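Local coordinates for nitroreductase family protein (Sphingopyxis sp., PDB 7DP0) that reduces nitro groups, including those of dinitroaniline herbicides, using bound FMN as cofactor and NADPH as the probable electron source, at residues Ala16-Val21 with Val161-Val166; Phe101-Ala106 with Asn213-Pro218; Val136-His141 with Leu201-Ala206. All coordinates share one frame; numbering follows the deposited sequence.

Interaction 1: residues Ala16-Val21 with Val161-Val166; sequences ARRRSV and VMLLLV. With FMN (flavin mononucleotide), chain C.
Phosphate oxygen O2P of FMN is gripped by Arg18, whose alkyl chain lies against helix 148-167, and by Ser20. Arg18 NH1 donates to FMN O2P at 3.0 Å. Arg18 NH2 lies 3.1 Å from FMN O2P and also bonds O3P. Both bonds to O2P are bent. O2P lies in the plane of the guanidinium at its edge, so the two nitrogens share one oxygen. Ser20 OG gives FMN O2P a third donor at 2.8 Å. Ser20 N makes a nearly straight bond to FMN O1P, 2.7 Å long at 170°.

The aliphatic part of Arg18 packs on the helix. CG stands anti to the backbone N (chi1 -174°), which carries the chain across the helix surface, and bends further out turn the guanidinium to the phosphate. Arg18 CB sits 3.9 Å from Val166 CG2, the two side chains crossing at about a right angle. Leu163 CD2 also approaches this CB. Farther along, Arg18 CD rests on Met162 CB at 3.8 Å. Arg17 CB adds a contact with Val166 CG1 at 3.9 Å.

Arg18 NH2 also bonds Arg43 O of the second subunit, and Arg219 NH2 also hydrogen-bonds FMN. The positive charges gathered here probably balance the anion. This is the phosphate end of an FMN site of the nitroreductase family, placed at the subunit interface.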
loop_
_atom_site.group_PDB
_atom_site.type_symbol
_atom_site.label_atom_id
_atom_site.label_comp_id
_atom_site.label_asym_id
_atom_site.label_seq_id
_atom_site.Cartn_x
_atom_site.Cartn_y
_atom_site.Cartn_z
ATOM N N ALA A 16 10.152 -8.130 -8.929
ATOM C CA ALA A 16 11.432 -7.751 -9.516
ATOM C C ALA A 16 11.224 -7.067 -10.852
ATOM O O ALA A 16 11.908 -6.108 -11.202
ATOM C CB ALA A 16 12.321 -9.005 -9.696
ATOM N N ARG A 17 10.272 -7.591 -11.613
ATOM C CA ARG A 17 10.049 -7.128 -12.968
ATOM C C ARG A 17 9.150 -5.898 -12.995
ATOM O O ARG A 17 9.073 -5.214 -14.015
ATOM C CB ARG A 17 9.452 -8.253 -13.827
ATOM C CG ARG A 17 10.458 -9.363 -14.231
ATOM C CD ARG A 17 9.873 -10.168 -15.406
ATOM N NE ARG A 17 10.716 -11.239 -15.951
ATOM C CZ ARG A 17 11.285 -12.221 -15.255
ATOM N NH1 ARG A 17 11.094 -12.329 -13.945
ATOM N NH2 ARG A 17 12.027 -13.126 -15.885
ATOM N N ARG A 18 8.487 -5.585 -11.883
ATOM C CA ARG A 18 7.630 -4.398 -11.889
ATOM C C ARG A 18 8.486 -3.148 -11.791
ATOM O O ARG A 18 9.308 -3.023 -10.889
ATOM C CB ARG A 18 6.599 -4.402 -10.747
ATOM C CG ARG A 18 5.597 -3.235 -10.847
ATOM C CD ARG A 18 5.317 -2.529 -9.500
ATOM N NE ARG A 18 6.565 -2.117 -8.857
ATOM C CZ ARG A 18 7.240 -0.997 -9.122
ATOM N NH1 ARG A 18 6.797 -0.112 -10.019
ATOM N NH2 ARG A 18 8.377 -0.759 -8.471
ATOM N N ARG A 19 8.282 -2.234 -12.737
ATOM C CA ARG A 19 8.912 -0.918 -12.699
ATOM C C ARG A 19 7.908 0.103 -13.173
ATOM O O ARG A 19 6.887 -0.261 -13.774
ATOM C CB ARG A 19 10.165 -0.878 -13.587
ATOM C CG ARG A 19 9.878 -0.775 -15.069
ATOM C CD ARG A 19 11.185 -0.674 -15.892
ATOM N NE ARG A 19 11.875 0.595 -15.655
ATOM C CZ ARG A 19 13.201 0.741 -15.582
ATOM N NH1 ARG A 19 14.004 -0.299 -15.752
ATOM N NH2 ARG A 19 13.728 1.939 -15.358
ATOM N N SER A 20 8.208 1.379 -12.924
ATOM C CA SER A 20 7.402 2.466 -13.450
ATOM C C SER A 20 7.714 2.703 -14.935
ATOM O O SER A 20 8.734 3.312 -15.288
ATOM C CB SER A 20 7.638 3.732 -12.618
ATOM O OG SER A 20 7.100 3.533 -11.316
ATOM N N VAL A 21 6.810 2.248 -15.799
ATOM C CA VAL A 21 7.041 2.313 -17.235
ATOM C C VAL A 21 6.594 3.635 -17.850
ATOM O O VAL A 21 5.430 4.022 -17.759
ATOM C CB VAL A 21 6.354 1.142 -17.947
ATOM C CG1 VAL A 21 6.306 1.386 -19.469
ATOM C CG2 VAL A 21 7.096 -0.169 -17.623
ATOM N N VAL A 161 -2.499 -4.642 -7.863
ATOM C CA VAL A 161 -2.808 -4.431 -9.282
ATOM C C VAL A 161 -1.540 -4.375 -10.115
ATOM O O VAL A 161 -1.421 -5.095 -11.132
ATOM C CB VAL A 161 -3.592 -3.097 -9.505
ATOM C CG1 VAL A 161 -3.744 -2.789 -11.008
ATOM C CG2 VAL A 161 -4.940 -3.152 -8.798
ATOM N N MET A 162 -0.588 -3.538 -9.688
ATOM C CA MET A 162 0.643 -3.360 -10.481
ATOM C C MET A 162 1.376 -4.689 -10.656
ATOM O O MET A 162 1.776 -5.037 -11.779
ATOM C CB MET A 162 1.563 -2.330 -9.837
ATOM C CG MET A 162 0.995 -0.936 -9.884
ATOM S SD MET A 162 2.081 0.352 -9.266
ATOM C CE MET A 162 1.724 0.292 -7.499
ATOM N N LEU A 163 1.473 -5.458 -9.571
ATOM C CA LEU A 163 2.093 -6.788 -9.645
ATOM C C LEU A 163 1.328 -7.730 -10.572
ATOM O O LEU A 163 1.936 -8.478 -11.342
ATOM C CB LEU A 163 2.191 -7.403 -8.240
ATOM C CG LEU A 163 3.180 -6.675 -7.313
ATOM C CD1 LEU A 163 3.235 -7.279 -5.909
ATOM C CD2 LEU A 163 4.580 -6.680 -7.934
ATOM N N LEU A 164 -0.006 -7.686 -10.512
ATOM C CA LEU A 164 -0.826 -8.582 -11.342
ATOM C C LEU A 164 -0.687 -8.202 -12.811
ATOM O O LEU A 164 -0.659 -9.078 -13.672
ATOM C CB LEU A 164 -2.301 -8.548 -10.912
ATOM C CG LEU A 164 -2.682 -9.301 -9.634
ATOM C CD1 LEU A 164 -4.034 -8.830 -9.081
ATOM C CD2 LEU A 164 -2.670 -10.827 -9.835
ATOM N N LEU A 165 -0.559 -6.900 -13.088
ATOM C CA LEU A 165 -0.429 -6.431 -14.463
ATOM C C LEU A 165 0.824 -7.039 -15.107
ATOM O O LEU A 165 0.770 -7.528 -16.233
ATOM C CB LEU A 165 -0.395 -4.895 -14.513
ATOM C CG LEU A 165 -1.741 -4.183 -14.352
ATOM C CD1 LEU A 165 -1.566 -2.683 -14.090
ATOM C CD2 LEU A 165 -2.660 -4.428 -15.560
ATOM N N VAL A 166 1.943 -6.990 -14.381
ATOM C CA VAL A 166 3.228 -7.582 -14.808
ATOM C C VAL A 166 3.164 -9.101 -15.044
ATOM O O VAL A 166 3.718 -9.639 -16.020
ATOM C CB VAL A 166 4.327 -7.280 -13.755
ATOM C CG1 VAL A 166 5.549 -8.194 -13.945
ATOM C CG2 VAL A 166 4.706 -5.797 -13.810
HETATM N N1 FMN C . 6.544 8.578 -11.697
HETATM C C2 FMN C . 6.350 9.657 -12.560
HETATM O O2 FMN C . 7.083 9.858 -13.518
HETATM N N3 FMN C . 5.318 10.552 -12.386
HETATM C C4 FMN C . 4.444 10.401 -11.344
HETATM O O4 FMN C . 3.510 11.202 -11.222
HETATM C C4A FMN C . 4.635 9.339 -10.460
HETATM N N5 FMN C . 3.759 9.189 -9.416
HETATM C C5A FMN C . 3.877 8.142 -8.531
HETATM C C6 FMN C . 2.958 8.034 -7.506
HETATM C C7 FMN C . 3.049 6.990 -6.601
HETATM C C7M FMN C . 2.054 6.840 -5.484
HETATM C C8 FMN C . 4.062 6.065 -6.731
HETATM C C8M FMN C . 4.117 4.949 -5.740
HETATM C C9 FMN C . 4.997 6.181 -7.754
HETATM C C9A FMN C . 4.911 7.219 -8.674
HETATM N N10 FMN C . 5.823 7.363 -9.726
HETATM C C10 FMN C . 5.682 8.415 -10.627
HETATM C "C1'" FMN C . 6.930 6.364 -9.907
HETATM C "C2'" FMN C . 8.102 6.567 -8.940
HETATM O "O2'" FMN C . 8.941 7.612 -9.371
HETATM C "C3'" FMN C . 8.857 5.240 -8.861
HETATM O "O3'" FMN C . 7.976 4.318 -8.267
HETATM C "C4'" FMN C . 10.183 5.239 -8.086
HETATM O "O4'" FMN C . 11.192 5.986 -8.754
HETATM C "C5'" FMN C . 10.671 3.801 -8.022
HETATM O "O5'" FMN C . 10.991 3.383 -9.347
HETATM P P FMN C . 10.260 2.116 -10.022
HETATM O O1P FMN C . 10.410 2.218 -11.531
HETATM O O2P FMN C . 8.797 2.060 -9.685
HETATM O O3P FMN C . 10.929 0.851 -9.500
#

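Interaction 2: residues Phe101-Ala106 with Asn213-Pro218; sequences FGVGEA and NRWPVP. With FMN (flavin mononucleotide), chain C.
Val103, on helix 96-110, reaches between the flavin's ribityl chain and the loop 213-218. Val103 CB is near FMN O4' at 3.9 Å. CG1 also faces that oxygen, somewhat closer. CG2 makes the most contacts. Val103 CG2 lies 3.2 Å from FMN O4', a close approach of a methyl to an oxygen. Val103 CG2 also meets Trp215 CH2 at 3.6 Å and Val217 CG1 at 3.6 Å, with Pro218 CD more distant. CG2, anti to the backbone N, is the branch sent toward Trp215 and Val217.

Trp215 is touched on both faces and at one edge. Val103 CG2 comes at the ring edge, in its plane. Ala106 C lies over one face, 4.1 Å above the plane and offset toward the rim. Ala106 CB makes a separate close contact at the rim, 3.3 Å from Trp215 CE3, so the packing is tight. Val217 CG2 lies over the opposite face of the Trp215 ring, 3.6 Å above the plane and again toward the rim. Trp215 also makes a cation-pi contact with Arg19. Val217 CG1 touches FMN O5' at 3.3 Å, which brings the loop up to the phosphate end of the cofactor.

No polar bond joins the two segments; the contact is apolar. The second subunit adds Arg43, which bonds Val217 O, and Asn49, which packs on Val103. Helix and loop together form an apolar wall along the ribityl phosphate tail, part of the FMN pocket at the dimer interface.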
loop_
_atom_site.group_PDB
_atom_site.type_symbol
_atom_site.label_atom_id
_atom_site.label_comp_id
_atom_site.label_asym_id
_atom_site.label_seq_id
_atom_site.Cartn_x
_atom_site.Cartn_y
_atom_site.Cartn_z
ATOM N N PHE A 101 15.881 12.557 -6.396
ATOM C CA PHE A 101 16.749 13.067 -7.447
ATOM C C PHE A 101 17.731 12.025 -7.973
ATOM O O PHE A 101 18.160 12.099 -9.124
ATOM C CB PHE A 101 17.420 14.328 -6.933
ATOM C CG PHE A 101 16.421 15.384 -6.553
ATOM C CD1 PHE A 101 16.206 15.722 -5.228
ATOM C CD2 PHE A 101 15.638 15.980 -7.529
ATOM C CE1 PHE A 101 15.272 16.678 -4.890
ATOM C CE2 PHE A 101 14.701 16.928 -7.206
ATOM C CZ PHE A 101 14.516 17.286 -5.884
ATOM N N GLY A 102 18.096 11.070 -7.129
ATOM C CA GLY A 102 18.878 9.938 -7.581
ATOM C C GLY A 102 18.127 9.207 -8.689
ATOM O O GLY A 102 18.709 8.898 -9.731
ATOM N N VAL A 103 16.835 8.931 -8.479
ATOM C CA VAL A 103 16.040 8.258 -9.506
ATOM C C VAL A 103 15.829 9.184 -10.715
ATOM O O VAL A 103 15.857 8.733 -11.864
ATOM C CB VAL A 103 14.672 7.756 -8.955
ATOM C CG1 VAL A 103 13.552 8.830 -9.023
ATOM C CG2 VAL A 103 14.240 6.521 -9.716
ATOM N N GLY A 104 15.630 10.475 -10.449
ATOM C CA GLY A 104 15.463 11.482 -11.484
ATOM C C GLY A 104 16.658 11.520 -12.420
ATOM O O GLY A 104 16.510 11.501 -13.646
ATOM N N GLU A 105 17.843 11.592 -11.815
ATOM C CA GLU A 105 19.128 11.585 -12.515
ATOM C C GLU A 105 19.254 10.435 -13.501
ATOM O O GLU A 105 19.682 10.622 -14.634
ATOM C CB GLU A 105 20.255 11.484 -11.493
ATOM C CG GLU A 105 21.645 11.309 -12.073
ATOM C CD GLU A 105 22.681 11.305 -10.979
ATOM O OE1 GLU A 105 22.257 11.234 -9.802
ATOM O OE2 GLU A 105 23.889 11.388 -11.286
ATOM N N ALA A 106 18.912 9.238 -13.034
ATOM C CA ALA A 106 18.920 8.031 -13.853
ATOM C C ALA A 106 17.932 8.117 -15.027
ATOM O O ALA A 106 18.287 7.824 -16.171
ATOM C CB ALA A 106 18.619 6.822 -12.987
ATOM N N ASN A 213 12.747 2.695 -20.298
ATOM C CA ASN A 213 12.248 1.524 -19.574
ATOM C C ASN A 213 13.330 0.529 -19.187
ATOM O O ASN A 213 13.016 -0.517 -18.624
ATOM C CB ASN A 213 11.180 0.802 -20.404
ATOM C CG ASN A 213 9.878 1.586 -20.481
ATOM O OD1 ASN A 213 9.558 2.342 -19.581
ATOM N ND2 ASN A 213 9.137 1.417 -21.568
ATOM N N ARG A 214 14.600 0.869 -19.429
ATOM C CA ARG A 214 15.680 -0.116 -19.296
ATOM C C ARG A 214 16.749 0.217 -18.253
ATOM O O ARG A 214 17.586 -0.627 -17.937
ATOM C CB ARG A 214 16.397 -0.336 -20.643
ATOM C CG ARG A 214 15.577 -1.003 -21.730
ATOM C CD ARG A 214 16.509 -1.566 -22.815
ATOM N NE ARG A 214 15.914 -2.672 -23.566
ATOM C CZ ARG A 214 15.775 -3.912 -23.098
ATOM N NH1 ARG A 214 16.168 -4.216 -21.865
ATOM N NH2 ARG A 214 15.222 -4.853 -23.858
ATOM N N TRP A 215 16.750 1.436 -17.733
ATOM C CA TRP A 215 17.774 1.797 -16.767
ATOM C C TRP A 215 17.478 1.150 -15.421
ATOM O O TRP A 215 16.318 1.033 -15.027
ATOM C CB TRP A 215 17.862 3.314 -16.638
ATOM C CG TRP A 215 16.529 3.932 -16.404
ATOM C CD1 TRP A 215 15.560 4.154 -17.332
ATOM C CD2 TRP A 215 16.007 4.405 -15.154
ATOM N NE1 TRP A 215 14.458 4.733 -16.742
ATOM C CE2 TRP A 215 14.708 4.900 -15.405
ATOM C CE3 TRP A 215 16.508 4.453 -13.850
ATOM C CZ2 TRP A 215 13.903 5.439 -14.399
ATOM C CZ3 TRP A 215 15.706 4.993 -12.849
ATOM C CH2 TRP A 215 14.418 5.481 -13.132
ATOM N N PRO A 216 18.531 0.730 -14.702
ATOM C CA PRO A 216 18.400 0.125 -13.369
ATOM C C PRO A 216 17.926 1.128 -12.310
ATOM O O PRO A 216 18.586 2.134 -12.073
ATOM C CB PRO A 216 19.821 -0.369 -13.075
ATOM C CG PRO A 216 20.691 0.524 -13.873
ATOM C CD PRO A 216 19.935 0.757 -15.145
ATOM N N VAL A 217 16.782 0.877 -11.698
ATOM C CA VAL A 217 16.254 1.803 -10.694
ATOM C C VAL A 217 16.792 1.453 -9.303
ATOM O O VAL A 217 16.711 0.308 -8.871
ATOM C CB VAL A 217 14.727 1.794 -10.677
ATOM C CG1 VAL A 217 14.179 2.941 -9.812
ATOM C CG2 VAL A 217 14.191 1.860 -12.102
ATOM N N PRO A 218 17.373 2.441 -8.613
ATOM C CA PRO A 218 18.018 2.249 -7.304
ATOM C C PRO A 218 17.045 2.033 -6.136
ATOM O O PRO A 218 15.857 2.356 -6.242
ATOM C CB PRO A 218 18.822 3.551 -7.122
ATOM C CG PRO A 218 18.049 4.560 -7.926
ATOM C CD PRO A 218 17.546 3.814 -9.123
HETATM N N1 FMN C . 6.544 8.578 -11.697
HETATM C C2 FMN C . 6.350 9.657 -12.560
HETATM O O2 FMN C . 7.083 9.858 -13.518
HETATM N N3 FMN C . 5.318 10.552 -12.386
HETATM C C4 FMN C . 4.444 10.401 -11.344
HETATM O O4 FMN C . 3.510 11.202 -11.222
HETATM C C4A FMN C . 4.635 9.339 -10.460
HETATM N N5 FMN C . 3.759 9.189 -9.416
HETATM C C5A FMN C . 3.877 8.142 -8.531
HETATM C C6 FMN C . 2.958 8.034 -7.506
HETATM C C7 FMN C . 3.049 6.990 -6.601
HETATM C C7M FMN C . 2.054 6.840 -5.484
HETATM C C8 FMN C . 4.062 6.065 -6.731
HETATM C C8M FMN C . 4.117 4.949 -5.740
HETATM C C9 FMN C . 4.997 6.181 -7.754
HETATM C C9A FMN C . 4.911 7.219 -8.674
HETATM N N10 FMN C . 5.823 7.363 -9.726
HETATM C C10 FMN C . 5.682 8.415 -10.627
HETATM C "C1'" FMN C . 6.930 6.364 -9.907
HETATM C "C2'" FMN C . 8.102 6.567 -8.940
HETATM O "O2'" FMN C . 8.941 7.612 -9.371
HETATM C "C3'" FMN C . 8.857 5.240 -8.861
HETATM O "O3'" FMN C . 7.976 4.318 -8.267
HETATM C "C4'" FMN C . 10.183 5.239 -8.086
HETATM O "O4'" FMN C . 11.192 5.986 -8.754
HETATM C "C5'" FMN C . 10.671 3.801 -8.022
HETATM O "O5'" FMN C . 10.991 3.383 -9.347
HETATM P P FMN C . 10.260 2.116 -10.022
HETATM O O1P FMN C . 10.410 2.218 -11.531
HETATM O O2P FMN C . 8.797 2.060 -9.685
HETATM O O3P FMN C . 10.929 0.851 -9.500
#

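Interaction 3: residues Val136-His141 with Leu201-Ala206; sequences VMLFLH and LAIGHA
Two antiparallel strands, 136-143 and 195-204, pair here in the middle of the four-stranded sheet, where all six touching residues are buried. The short segments run at 149° to each other. Val136 with Ile203 and Leu138 with Leu201 are hydrogen-bonded pairs; Met137 with Ala202 between them is non-hydrogen-bonded. Ile203 N bonds Val136 O at 2.9 Å, while the return bond from Val136 N to Ile203 O is weak. Leu138 N gives Leu201 O a nearly straight bond, 2.8 Å at 167°, though the donor sits above the carbonyl plane. Leu201 N reaches Leu138 O at 2.6 Å, in the carbonyl plane but bent at the hydrogen (142°).

Val136, Leu138, Leu201 and Ile203 share one face. Val136 CG1 touches Ile203 CB at 3.9 Å. Ile203 CD1 reaches along to Leu138 CB at 4.0 Å, a diagonal contact. Met137 and Ala202 lie on the other face. The Met137 chain is bent at chi2 and chi3, which lays Met137 CE 3.7 Å from Ala202 CB. Met137 CG also covers part of one face of the Phe139 ring.

This central antiparallel pair belongs to the sheet core of the FMN-dependent nitroreductase fold. Helix 148-167 packs on the face of Leu138 and Ile203, through Trp157 and Leu165. Strand 54-59 continues the sheet beside 136-143, and strand 171-175 flanks 195-204 on its far side.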
loop_
_atom_site.group_PDB
_atom_site.type_symbol
_atom_site.label_atom_id
_atom_site.label_comp_id
_atom_site.label_asym_id
_atom_site.label_seq_id
_atom_site.Cartn_x
_atom_site.Cartn_y
_atom_site.Cartn_z
ATOM N N VAL A 136 -4.808 3.302 -21.435
ATOM C CA VAL A 136 -5.736 3.252 -20.321
ATOM C C VAL A 136 -5.174 4.020 -19.133
ATOM O O VAL A 136 -3.982 3.917 -18.831
ATOM C CB VAL A 136 -6.038 1.780 -19.894
ATOM C CG1 VAL A 136 -6.534 1.706 -18.460
ATOM C CG2 VAL A 136 -7.023 1.120 -20.844
ATOM N N MET A 137 -6.020 4.823 -18.492
ATOM C CA MET A 137 -5.651 5.483 -17.239
ATOM C C MET A 137 -6.612 5.094 -16.148
ATOM O O MET A 137 -7.834 5.221 -16.308
ATOM C CB MET A 137 -5.627 7.011 -17.404
ATOM C CG MET A 137 -5.384 7.769 -16.095
ATOM S SD MET A 137 -3.746 7.453 -15.375
ATOM C CE MET A 137 -2.689 7.792 -16.773
ATOM N N LEU A 138 -6.057 4.617 -15.042
ATOM C CA LEU A 138 -6.840 4.281 -13.869
ATOM C C LEU A 138 -6.707 5.423 -12.861
ATOM O O LEU A 138 -5.593 5.868 -12.578
ATOM C CB LEU A 138 -6.358 2.938 -13.258
ATOM C CG LEU A 138 -6.976 2.461 -11.936
ATOM C CD1 LEU A 138 -6.780 0.965 -11.855
ATOM C CD2 LEU A 138 -6.381 3.133 -10.690
ATOM N N PHE A 139 -7.825 5.886 -12.315
ATOM C CA PHE A 139 -7.790 6.902 -11.258
ATOM C C PHE A 139 -8.252 6.328 -9.920
ATOM O O PHE A 139 -9.376 5.838 -9.801
ATOM C CB PHE A 139 -8.632 8.113 -11.641
ATOM C CG PHE A 139 -7.989 8.989 -12.682
ATOM C CD1 PHE A 139 -6.861 9.735 -12.377
ATOM C CD2 PHE A 139 -8.518 9.063 -13.963
ATOM C CE1 PHE A 139 -6.260 10.541 -13.322
ATOM C CE2 PHE A 139 -7.928 9.870 -14.931
ATOM C CZ PHE A 139 -6.799 10.615 -14.611
ATOM N N LEU A 140 -7.358 6.348 -8.932
ATOM C CA LEU A 140 -7.638 5.786 -7.607
ATOM C C LEU A 140 -8.039 6.880 -6.617
ATOM O O LEU A 140 -7.266 7.809 -6.358
ATOM C CB LEU A 140 -6.412 5.016 -7.094
ATOM C CG LEU A 140 -6.403 4.423 -5.676
ATOM C CD1 LEU A 140 -7.573 3.514 -5.440
ATOM C CD2 LEU A 140 -5.091 3.671 -5.433
ATOM N N HIS A 141 -9.222 6.733 -6.029
ATOM C CA HIS A 141 -9.792 7.760 -5.169
ATOM C C HIS A 141 -10.618 7.128 -4.030
ATOM O O HIS A 141 -10.881 5.922 -4.018
ATOM C CB HIS A 141 -10.640 8.722 -6.013
ATOM C CG HIS A 141 -11.653 8.028 -6.855
ATOM N ND1 HIS A 141 -12.959 7.816 -6.427
ATOM C CD2 HIS A 141 -11.576 7.434 -8.071
ATOM C CE1 HIS A 141 -13.624 7.164 -7.348
ATOM N NE2 HIS A 141 -12.808 6.912 -8.370
ATOM N N LEU A 201 -3.053 5.668 -12.442
ATOM C CA LEU A 201 -2.218 4.534 -12.804
ATOM C C LEU A 201 -2.311 4.326 -14.311
ATOM O O LEU A 201 -3.330 3.849 -14.821
ATOM C CB LEU A 201 -2.645 3.269 -12.045
ATOM C CG LEU A 201 -1.724 2.072 -12.312
ATOM C CD1 LEU A 201 -0.366 2.267 -11.589
ATOM C CD2 LEU A 201 -2.385 0.760 -11.890
ATOM N N ALA A 202 -1.254 4.709 -15.025
ATOM C CA ALA A 202 -1.210 4.484 -16.462
ATOM C C ALA A 202 -1.059 2.987 -16.690
ATOM O O ALA A 202 -0.255 2.345 -16.035
ATOM C CB ALA A 202 -0.071 5.259 -17.103
ATOM N N ILE A 203 -1.840 2.437 -17.612
ATOM C CA ILE A 203 -1.819 1.000 -17.855
ATOM C C ILE A 203 -1.738 0.724 -19.349
ATOM O O ILE A 203 -2.484 1.313 -20.163
ATOM C CB ILE A 203 -3.078 0.281 -17.272
ATOM C CG1 ILE A 203 -3.225 0.521 -15.773
ATOM C CG2 ILE A 203 -3.042 -1.240 -17.554
ATOM C CD1 ILE A 203 -4.558 0.034 -15.244
ATOM N N GLY A 204 -0.846 -0.189 -19.713
ATOM C CA GLY A 204 -0.749 -0.603 -21.099
ATOM C C GLY A 204 0.372 -1.607 -21.266
ATOM O O GLY A 204 0.856 -2.191 -20.300
ATOM N N HIS A 205 0.760 -1.820 -22.510
ATOM C CA HIS A 205 1.900 -2.659 -22.855
ATOM C C HIS A 205 3.192 -1.845 -22.948
ATOM O O HIS A 205 3.252 -0.837 -23.657
ATOM C CB HIS A 205 1.640 -3.375 -24.179
ATOM C CG HIS A 205 0.505 -4.343 -24.119
ATOM N ND1 HIS A 205 -0.814 -3.961 -24.313
ATOM C CD2 HIS A 205 0.470 -5.672 -23.877
ATOM C CE1 HIS A 205 -1.596 -5.011 -24.205
ATOM N NE2 HIS A 205 -0.844 -6.070 -23.936
ATOM N N ALA A 206 4.216 -2.272 -22.218
ATOM C CA ALA A 206 5.501 -1.583 -22.228
ATOM C C ALA A 206 6.156 -1.646 -23.597
ATOM O O ALA A 206 5.984 -2.602 -24.357
ATOM C CB ALA A 206 6.443 -2.167 -21.177
#

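Overall arrangement
Interactions 1 and 2 both touch the same FMN, interaction 1 through hydrogen bonds to the phosphate, interaction 2 through apolar side chains. Their centres are about 16 Å apart. They meet through Arg19, whose NH2 lies 2.8 Å from Trp215 O, a hydrogen bond that ties the loop following helix 11-17 to the loop 213-218. Both also touch the second subunit. Interaction 3 is the sheet core behind this site. Its centre is about 12 Å from that of interaction 1, and the two join directly: Leu165 CD2 packs on Ile203 CG2 at 3.8 Å, and Met162 CG on Leu201 CD1. Helix 148-167 thus lies between sheet and phosphate site. Interactions 2 and 3 do not touch; nearest atoms are about 5 Å apart.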